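Uncharacterized protein (Bacillus cereus, PDB 5F2H) is of unknown function but belongs to the alpha/beta hydrolase superfamily and is therefore probably a hydrolase, with a separate helical N-terminal domain. Local coordinates at residues E28-I33 and A53-A58; K254-C259 and E283-V288. All coordinates share one frame; numbering follows the deposited sequence.

Interaction 1 (E28-I33 and A53-A58)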
ATOM      1  N   GLU B  28      13.286  -9.581  49.033  1.00 87.03           N
ATOM      2  CA  GLU B  28      12.367 -10.365  48.225  1.00 94.26           C
ATOM      3  C   GLU B  28      12.449  -9.938  46.780  1.00 90.17           C
ATOM      4  O   GLU B  28      12.443 -10.779  45.874  1.00 88.34           O
ATOM      5  CB  GLU B  28      10.933 -10.229  48.755  1.00100.55           C
ATOM      6  CG  GLU B  28      10.724 -10.751  50.180  1.00107.30           C
ATOM      7  CD  GLU B  28      11.483  -9.945  51.230  1.00109.86           C
ATOM      8  OE1 GLU B  28      11.964  -8.828  50.914  1.00106.52           O
ATOM      9  OE2 GLU B  28      11.583 -10.412  52.386  1.00115.29           O
ATOM     10  N   ALA B  29      12.550  -8.628  46.576  1.00 83.18           N
ATOM     11  CA  ALA B  29      12.647  -8.072  45.237  1.00 81.15           C
ATOM     12  C   ALA B  29      13.940  -8.542  44.573  1.00 81.12           C
ATOM     13  O   ALA B  29      13.970  -8.786  43.366  1.00 76.42           O
ATOM     14  CB  ALA B  29      12.579  -6.551  45.286  1.00 81.97           C
ATOM     15  N   TYR B  30      15.013  -8.639  45.363  1.00 82.27           N
ATOM     16  CA  TYR B  30      16.310  -9.113  44.872  1.00 80.96           C
ATOM     17  C   TYR B  30      16.135 -10.572  44.465  1.00 77.90           C
ATOM     18  O   TYR B  30      16.557 -11.005  43.389  1.00 73.61           O
ATOM     19  CB  TYR B  30      17.388  -8.992  45.961  1.00 85.45           C
ATOM     20  CG  TYR B  30      18.664  -9.705  45.594  1.00 85.16           C
ATOM     21  CD1 TYR B  30      19.667  -9.060  44.898  1.00 79.26           C
ATOM     22  CD2 TYR B  30      18.829 -11.056  45.893  1.00 84.41           C
ATOM     23  CE1 TYR B  30      20.809  -9.734  44.521  1.00 79.92           C
ATOM     24  CE2 TYR B  30      19.976 -11.730  45.532  1.00 84.71           C
ATOM     25  CZ  TYR B  30      20.958 -11.063  44.843  1.00 81.99           C
ATOM     26  OH  TYR B  30      22.093 -11.733  44.483  1.00 83.49           O
ATOM     27  N   THR B  31      15.506 -11.326  45.350  1.00 77.78           N
ATOM     28  CA  THR B  31      15.225 -12.719  45.075  1.00 77.75           C
ATOM     29  C   THR B  31      14.348 -12.818  43.828  1.00 78.27           C
ATOM     30  O   THR B  31      14.551 -13.711  43.019  1.00 83.39           O
ATOM     31  CB  THR B  31      14.500 -13.382  46.252  1.00 78.10           C
ATOM     32  OG1 THR B  31      15.366 -13.427  47.393  1.00 74.18           O
ATOM     33  CG2 THR B  31      14.093 -14.793  45.898  1.00 84.67           C
ATOM     34  N   TYR B  32      13.399 -11.898  43.650  1.00 75.98           N
ATOM     35  CA  TYR B  32      12.509 -11.964  42.479  1.00 79.71           C
ATOM     36  C   TYR B  32      13.258 -11.835  41.164  1.00 78.45           C
ATOM     37  O   TYR B  32      13.160 -12.701  40.287  1.00 81.12           O
ATOM     38  CB  TYR B  32      11.402 -10.890  42.523  1.00 79.01           C
ATOM     39  CG  TYR B  32      10.412 -10.973  41.346  1.00 79.45           C
ATOM     40  CD1 TYR B  32      10.665 -10.325  40.130  1.00 80.21           C
ATOM     41  CD2 TYR B  32       9.231 -11.696  41.451  1.00 80.87           C
ATOM     42  CE1 TYR B  32       9.771 -10.396  39.066  1.00 78.79           C
ATOM     43  CE2 TYR B  32       8.336 -11.779  40.394  1.00 81.44           C
ATOM     44  CZ  TYR B  32       8.613 -11.140  39.201  1.00 81.64           C
ATOM     45  OH  TYR B  32       7.729 -11.230  38.142  1.00 84.17           O
ATOM     46  N   ILE B  33      14.001 -10.743  41.031  1.00 74.83           N
ATOM     47  CA  ILE B  33      14.748 -10.493  39.809  1.00 73.05           C
ATOM     48  C   ILE B  33      15.783 -11.574  39.520  1.00 73.42           C
ATOM     49  O   ILE B  33      16.051 -11.851  38.352  1.00 69.71           O
ATOM     50  CB  ILE B  33      15.421  -9.104  39.819  1.00 70.37           C
ATOM     51  CG1 ILE B  33      15.906  -8.721  38.415  1.00 70.13           C
ATOM     52  CG2 ILE B  33      16.541  -9.047  40.840  1.00 70.54           C
ATOM     53  CD1 ILE B  33      16.418  -7.299  38.313  1.00 68.55           C
ATOM     54  N   ALA B  53      21.974  -3.110  43.426  1.00 59.33           N
ATOM     55  CA  ALA B  53      21.335  -2.079  44.243  1.00 58.88           C
ATOM     56  C   ALA B  53      20.420  -2.775  45.254  1.00 59.04           C
ATOM     57  O   ALA B  53      20.440  -2.465  46.453  1.00 59.66           O
ATOM     58  CB  ALA B  53      20.548  -1.124  43.373  1.00 57.32           C
ATOM     59  N   LEU B  54      19.654  -3.762  44.785  1.00 58.67           N
ATOM     60  CA  LEU B  54      18.760  -4.493  45.695  1.00 56.76           C
ATOM     61  C   LEU B  54      19.551  -5.309  46.713  1.00 55.23           C
ATOM     62  O   LEU B  54      19.202  -5.353  47.906  1.00 53.50           O
ATOM     63  CB  LEU B  54      17.775  -5.336  44.920  1.00 58.65           C
ATOM     64  CG  LEU B  54      16.813  -4.495  44.062  1.00 60.89           C
ATOM     65  CD1 LEU B  54      15.903  -5.358  43.198  1.00 61.55           C
ATOM     66  CD2 LEU B  54      15.967  -3.567  44.935  1.00 62.90           C
ATOM     67  N   ALA B  55      20.674  -5.862  46.261  1.00 53.52           N
ATOM     68  CA  ALA B  55      21.526  -6.651  47.132  1.00 54.23           C
ATOM     69  C   ALA B  55      22.018  -5.784  48.257  1.00 55.07           C
ATOM     70  O   ALA B  55      21.825  -6.104  49.432  1.00 54.20           O
ATOM     71  CB  ALA B  55      22.704  -7.222  46.367  1.00 53.77           C
ATOM     72  N   SER B  56      22.634  -4.656  47.886  1.00 57.12           N
ATOM     73  CA  SER B  56      23.184  -3.718  48.867  1.00 57.30           C
ATOM     74  C   SER B  56      22.109  -3.200  49.804  1.00 55.60           C
ATOM     75  O   SER B  56      22.295  -3.179  51.012  1.00 53.18           O
ATOM     76  CB  SER B  56      23.891  -2.564  48.183  1.00 57.74           C
ATOM     77  OG  SER B  56      24.464  -1.698  49.151  1.00 59.02           O
ATOM     78  N   ALA B  57      20.963  -2.837  49.256  1.00 58.02           N
ATOM     79  CA  ALA B  57      19.869  -2.348  50.091  1.00 63.14           C
ATOM     80  C   ALA B  57      19.427  -3.415  51.089  1.00 68.37           C
ATOM     81  O   ALA B  57      19.316  -3.148  52.280  1.00 73.58           O
ATOM     82  CB  ALA B  57      18.705  -1.946  49.224  1.00 65.37           C
ATOM     83  N   ALA B  58      19.203  -4.631  50.605  1.00 69.07           N
ATOM     84  CA  ALA B  58      18.787  -5.733  51.476  1.00 75.76           C
ATOM     85  C   ALA B  58      19.792  -6.069  52.592  1.00 74.49           C
ATOM     86  O   ALA B  58      19.419  -6.659  53.610  1.00 76.23           O
ATOM     87  CB  ALA B  58      18.506  -6.981  50.645  1.00 78.94           C
TER
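The phenol ring of Tyr30 is the one flat side chain that reaches across this contact, and it meets the other helix obliquely, with the backbone around Leu54 C and Ala55 N beside it. Its CG stands anti to the backbone N (chi1 169°), which sends the ring across segment 53-58, so that its CD1-CE1 side does the touching: Tyr30 CD1 lies 3.6 Å from Ala55 N, and Tyr30 CE1 lies 3.6 Å from the methyl Ala55 CB. Nearer the backbone, Tyr30 CB meets Leu54 CB at 3.8 Å; Tyr30 CA and Leu54 CA, 5.3 Å apart, are the nearest CA atoms across the two segments. Leu54 turns its CG anti to the carbonyl carbon, and its CD1 branch reaches into the surface of helix 28-33, 4.1 Å from Ala29 CB and more loosely, at 4.4 Å, against Ile33 CG2. No hydrogen bond joins the segments, so apolar packing carries the contact. Tyr21 of helix 10-23 also touches Leu54, whereas Ala64 of helix 61-74 packs on Ala55. The two short axes approach to 8.8 Å and run at 152° to each other. Small alanines at the interface and this nearly antiparallel course are consistent with the TPR-like helical packing expected of an A/B hydrolase-like N-terminal domain.

Interaction 2 (K254-C259 and E283-V288); sequences KGYVVC and EHEFKV
From its CB, Phe286 holds CG anti to the backbone N (chi1 174°), and the ring leans across the neighbouring strand with an edge toward it. Phe286 CD1 lies 3.4 Å from Val257 O and 3.9 Å from Val257 CG1; the next ring atom, Phe286 CE1, reaches Cys259 CB at 4.1 Å. The ring thus crosses Val257 obliquely and spans two residues on one face of the sheet, where helix 267-279 packs through Thr270 on Val257 and Phe267 on Cys259.

Tyr256, Glu285 and Lys287 occupy the other face. Tyr256 and Lys287 run side by side, and Tyr256 OH, hydrogen-bonded to Glu306 of helix 300-313, lies 3.9 Å from Lys287 CD. At the start of strand 254-260, Lys254 lies beside Glu283, the loop residue just before strand 284-289, and both side chains point the same way, but Lys254 NZ and Glu283 OE1 stay 4.3 Å apart, beyond a salt bridge; Lys254 NZ is instead hydrogen-bonded to Ser315 OG, and Lys254 makes a cation-pi contact with Tyr310.

Five backbone hydrogen bonds join the two segments, the first reaching Glu283 O just ahead of strand 284-289. Gly255 and Val257 each both donate and accept, and Cys259 N closes the ladder on Lys287 O. The straightest, Val257 N to Glu285 O at 162°, approaches from above the carbonyl plane. With the short axes only 3° apart, this is a parallel pair, linked through helix 267-279 as a beta-alpha-beta unit at the edge of the alpha/beta hydrolase sheet.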
ATOM      1  N   LYS B 254     -12.624 -14.833  -6.356  1.00 92.36           N
ATOM      2  CA  LYS B 254     -13.906 -14.107  -6.441  1.00 87.07           C
ATOM      3  C   LYS B 254     -14.089 -13.502  -7.831  1.00 79.22           C
ATOM      4  O   LYS B 254     -13.136 -13.025  -8.433  1.00 80.29           O
ATOM      5  CB  LYS B 254     -13.999 -13.030  -5.366  1.00 89.84           C
ATOM      6  CG  LYS B 254     -13.920 -13.569  -3.944  1.00 95.01           C
ATOM      7  CD  LYS B 254     -14.132 -12.475  -2.907  1.00 98.52           C
ATOM      8  CE  LYS B 254     -13.991 -13.007  -1.486  1.00104.78           C
ATOM      9  NZ  LYS B 254     -14.211 -11.957  -0.450  1.00107.89           N
ATOM     10  N   GLY B 255     -15.311 -13.534  -8.342  1.00 74.83           N
ATOM     11  CA  GLY B 255     -15.598 -13.009  -9.672  1.00 72.58           C
ATOM     12  C   GLY B 255     -16.675 -11.943  -9.682  1.00 77.02           C
ATOM     13  O   GLY B 255     -17.674 -12.037  -8.966  1.00 77.82           O
ATOM     14  N   TYR B 256     -16.450 -10.899 -10.472  1.00 78.74           N
ATOM     15  CA  TYR B 256     -17.402  -9.819 -10.579  1.00 77.33           C
ATOM     16  C   TYR B 256     -17.615  -9.738 -12.070  1.00 72.17           C
ATOM     17  O   TYR B 256     -16.679  -9.478 -12.816  1.00 67.01           O
ATOM     18  CB  TYR B 256     -16.817  -8.522 -10.030  1.00 82.11           C
ATOM     19  CG  TYR B 256     -17.845  -7.423  -9.786  1.00 87.41           C
ATOM     20  CD1 TYR B 256     -18.323  -6.635 -10.827  1.00 89.79           C
ATOM     21  CD2 TYR B 256     -18.295  -7.146  -8.497  1.00 90.38           C
ATOM     22  CE1 TYR B 256     -19.242  -5.623 -10.594  1.00 92.24           C
ATOM     23  CE2 TYR B 256     -19.204  -6.136  -8.256  1.00 94.91           C
ATOM     24  CZ  TYR B 256     -19.672  -5.378  -9.307  1.00 96.44           C
ATOM     25  OH  TYR B 256     -20.589  -4.387  -9.060  1.00104.45           O
ATOM     26  N   VAL B 257     -18.822 -10.069 -12.509  1.00 70.77           N
ATOM     27  CA  VAL B 257     -19.163 -10.054 -13.927  1.00 65.63           C
ATOM     28  C   VAL B 257     -20.272  -9.040 -14.172  1.00 66.44           C
ATOM     29  O   VAL B 257     -21.222  -8.940 -13.387  1.00 69.46           O
ATOM     30  CB  VAL B 257     -19.625 -11.442 -14.391  1.00 62.47           C
ATOM     31  CG1 VAL B 257     -20.043 -11.399 -15.850  1.00 60.77           C
ATOM     32  CG2 VAL B 257     -18.516 -12.454 -14.158  1.00 61.36           C
ATOM     33  N   VAL B 258     -20.148  -8.304 -15.269  1.00 61.94           N
ATOM     34  CA  VAL B 258     -21.110  -7.306 -15.611  1.00 62.04           C
ATOM     35  C   VAL B 258     -21.447  -7.455 -17.064  1.00 59.38           C
ATOM     36  O   VAL B 258     -20.568  -7.720 -17.865  1.00 62.42           O
ATOM     37  CB  VAL B 258     -20.496  -5.887 -15.414  1.00 64.73           C
ATOM     38  CG1 VAL B 258     -21.490  -4.797 -15.827  1.00 65.63           C
ATOM     39  CG2 VAL B 258     -20.044  -5.665 -13.970  1.00 64.78           C
ATOM     40  N   CYS B 259     -22.706  -7.263 -17.410  1.00 60.51           N
ATOM     41  CA  CYS B 259     -23.126  -7.327 -18.799  1.00 63.04           C
ATOM     42  C   CYS B 259     -24.453  -6.620 -18.952  1.00 70.26           C
ATOM     43  O   CYS B 259     -25.283  -6.612 -18.031  1.00 73.48           O
ATOM     44  CB  CYS B 259     -23.253  -8.743 -19.303  1.00 64.46           C
ATOM     45  SG  CYS B 259     -23.738  -8.802 -21.042  1.00 66.52           S
ATOM     46  N   GLU B 283     -17.653 -18.149  -5.235  1.00101.72           N
ATOM     47  CA  GLU B 283     -18.090 -16.846  -4.722  1.00102.96           C
ATOM     48  C   GLU B 283     -17.975 -15.817  -5.878  1.00 97.87           C
ATOM     49  O   GLU B 283     -16.919 -15.658  -6.492  1.00 95.45           O
ATOM     50  CB  GLU B 283     -17.307 -16.434  -3.464  1.00106.67           C
ATOM     51  CG  GLU B 283     -18.048 -15.411  -2.608  1.00113.03           C
ATOM     52  CD  GLU B 283     -17.331 -15.074  -1.306  1.00116.10           C
ATOM     53  OE1 GLU B 283     -16.259 -15.665  -1.039  1.00115.08           O
ATOM     54  OE2 GLU B 283     -17.854 -14.232  -0.539  1.00115.42           O
ATOM     55  N   HIS B 284     -19.084 -15.177  -6.232  1.00 96.53           N
ATOM     56  CA  HIS B 284     -19.060 -14.201  -7.316  1.00 96.06           C
ATOM     57  C   HIS B 284     -20.261 -13.279  -7.227  1.00 99.61           C
ATOM     58  O   HIS B 284     -21.079 -13.396  -6.313  1.00108.51           O
ATOM     59  CB  HIS B 284     -19.101 -14.895  -8.675  1.00 93.63           C
ATOM     60  CG  HIS B 284     -20.425 -15.511  -8.996  1.00 97.91           C
ATOM     61  ND1 HIS B 284     -20.740 -16.817  -8.687  1.00100.00           N
ATOM     62  CD2 HIS B 284     -21.522 -14.993  -9.600  1.00 97.43           C
ATOM     63  CE1 HIS B 284     -21.970 -17.079  -9.093  1.00102.24           C
ATOM     64  NE2 HIS B 284     -22.467 -15.988  -9.645  1.00100.54           N
ATOM     65  N   GLU B 285     -20.370 -12.371  -8.191  1.00 97.55           N
ATOM     66  CA  GLU B 285     -21.483 -11.440  -8.234  1.00100.39           C
ATOM     67  C   GLU B 285     -21.713 -10.932  -9.656  1.00 93.84           C
ATOM     68  O   GLU B 285     -20.853 -10.290 -10.244  1.00 92.86           O
ATOM     69  CB  GLU B 285     -21.254 -10.301  -7.247  1.00109.14           C
ATOM     70  CG  GLU B 285     -22.387  -9.296  -7.196  1.00119.76           C
ATOM     71  CD  GLU B 285     -22.226  -8.305  -6.065  1.00127.78           C
ATOM     72  OE1 GLU B 285     -21.613  -8.673  -5.036  1.00130.56           O
ATOM     73  OE2 GLU B 285     -22.760  -7.183  -6.188  1.00138.58           O
ATOM     74  N   PHE B 286     -22.882 -11.248 -10.204  1.00 92.68           N
ATOM     75  CA  PHE B 286     -23.255 -10.854 -11.558  1.00 88.22           C
ATOM     76  C   PHE B 286     -24.175  -9.669 -11.528  1.00 89.27           C
ATOM     77  O   PHE B 286     -25.116  -9.621 -10.736  1.00 94.48           O
ATOM     78  CB  PHE B 286     -23.896 -12.028 -12.286  1.00 87.56           C
ATOM     79  CG  PHE B 286     -24.451 -11.689 -13.633  1.00 85.98           C
ATOM     80  CD1 PHE B 286     -23.666 -11.048 -14.584  1.00 82.88           C
ATOM     81  CD2 PHE B 286     -25.679 -12.202 -14.026  1.00 87.80           C
ATOM     82  CE1 PHE B 286     -24.156 -10.791 -15.854  1.00 82.02           C
ATOM     83  CE2 PHE B 286     -26.169 -11.973 -15.300  1.00 87.78           C
ATOM     84  CZ  PHE B 286     -25.407 -11.262 -16.216  1.00 86.36           C
ATOM     85  N   LYS B 287     -23.901  -8.709 -12.400  1.00 87.78           N
ATOM     86  CA  LYS B 287     -24.700  -7.521 -12.440  1.00 88.51           C
ATOM     87  C   LYS B 287     -25.120  -7.191 -13.851  1.00 84.35           C
ATOM     88  O   LYS B 287     -24.301  -6.962 -14.730  1.00 81.40           O
ATOM     89  CB  LYS B 287     -23.935  -6.373 -11.787  1.00 94.50           C
ATOM     90  CG  LYS B 287     -24.785  -5.132 -11.603  1.00104.09           C
ATOM     91  CD  LYS B 287     -24.120  -4.122 -10.685  1.00106.63           C
ATOM     92  CE  LYS B 287     -25.018  -2.915 -10.463  1.00107.97           C
ATOM     93  NZ  LYS B 287     -26.352  -3.281  -9.912  1.00111.91           N
ATOM     94  N   VAL B 288     -26.422  -7.196 -14.063  1.00 87.52           N
ATOM     95  CA  VAL B 288     -26.981  -6.883 -15.358  1.00 90.16           C
ATOM     96  C   VAL B 288     -27.337  -5.404 -15.350  1.00 95.43           C
ATOM     97  O   VAL B 288     -28.008  -4.928 -14.429  1.00101.87           O
ATOM     98  CB  VAL B 288     -28.262  -7.688 -15.607  1.00 91.29           C
ATOM     99  CG1 VAL B 288     -28.891  -7.304 -16.938  1.00 90.56           C
ATOM    100  CG2 VAL B 288     -27.951  -9.177 -15.554  1.00 92.36           C
TER

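In the fold
Interaction 1 closes before interaction 2 opens along the chain, and the two share no helix, strand or sheet. Their centres are 69 Å apart and their nearest atoms about 44 Å, on opposite sides of the chain's centre. Residues 28-33 and 53-58 belong to helices 26-37 and 44-58 of the N-terminal helical region, whereas 254-259 and 283-288 are the last two strands of the six-stranded parallel sheet. With a radius of gyration of 35 Å, the chain is extended, consistent with two separate modules: a helical one, and a hydrolase-like one whose sheet ends, within the chain, at strand 284-289. Each contact thus lies within its own module, and the two interactions do not touch.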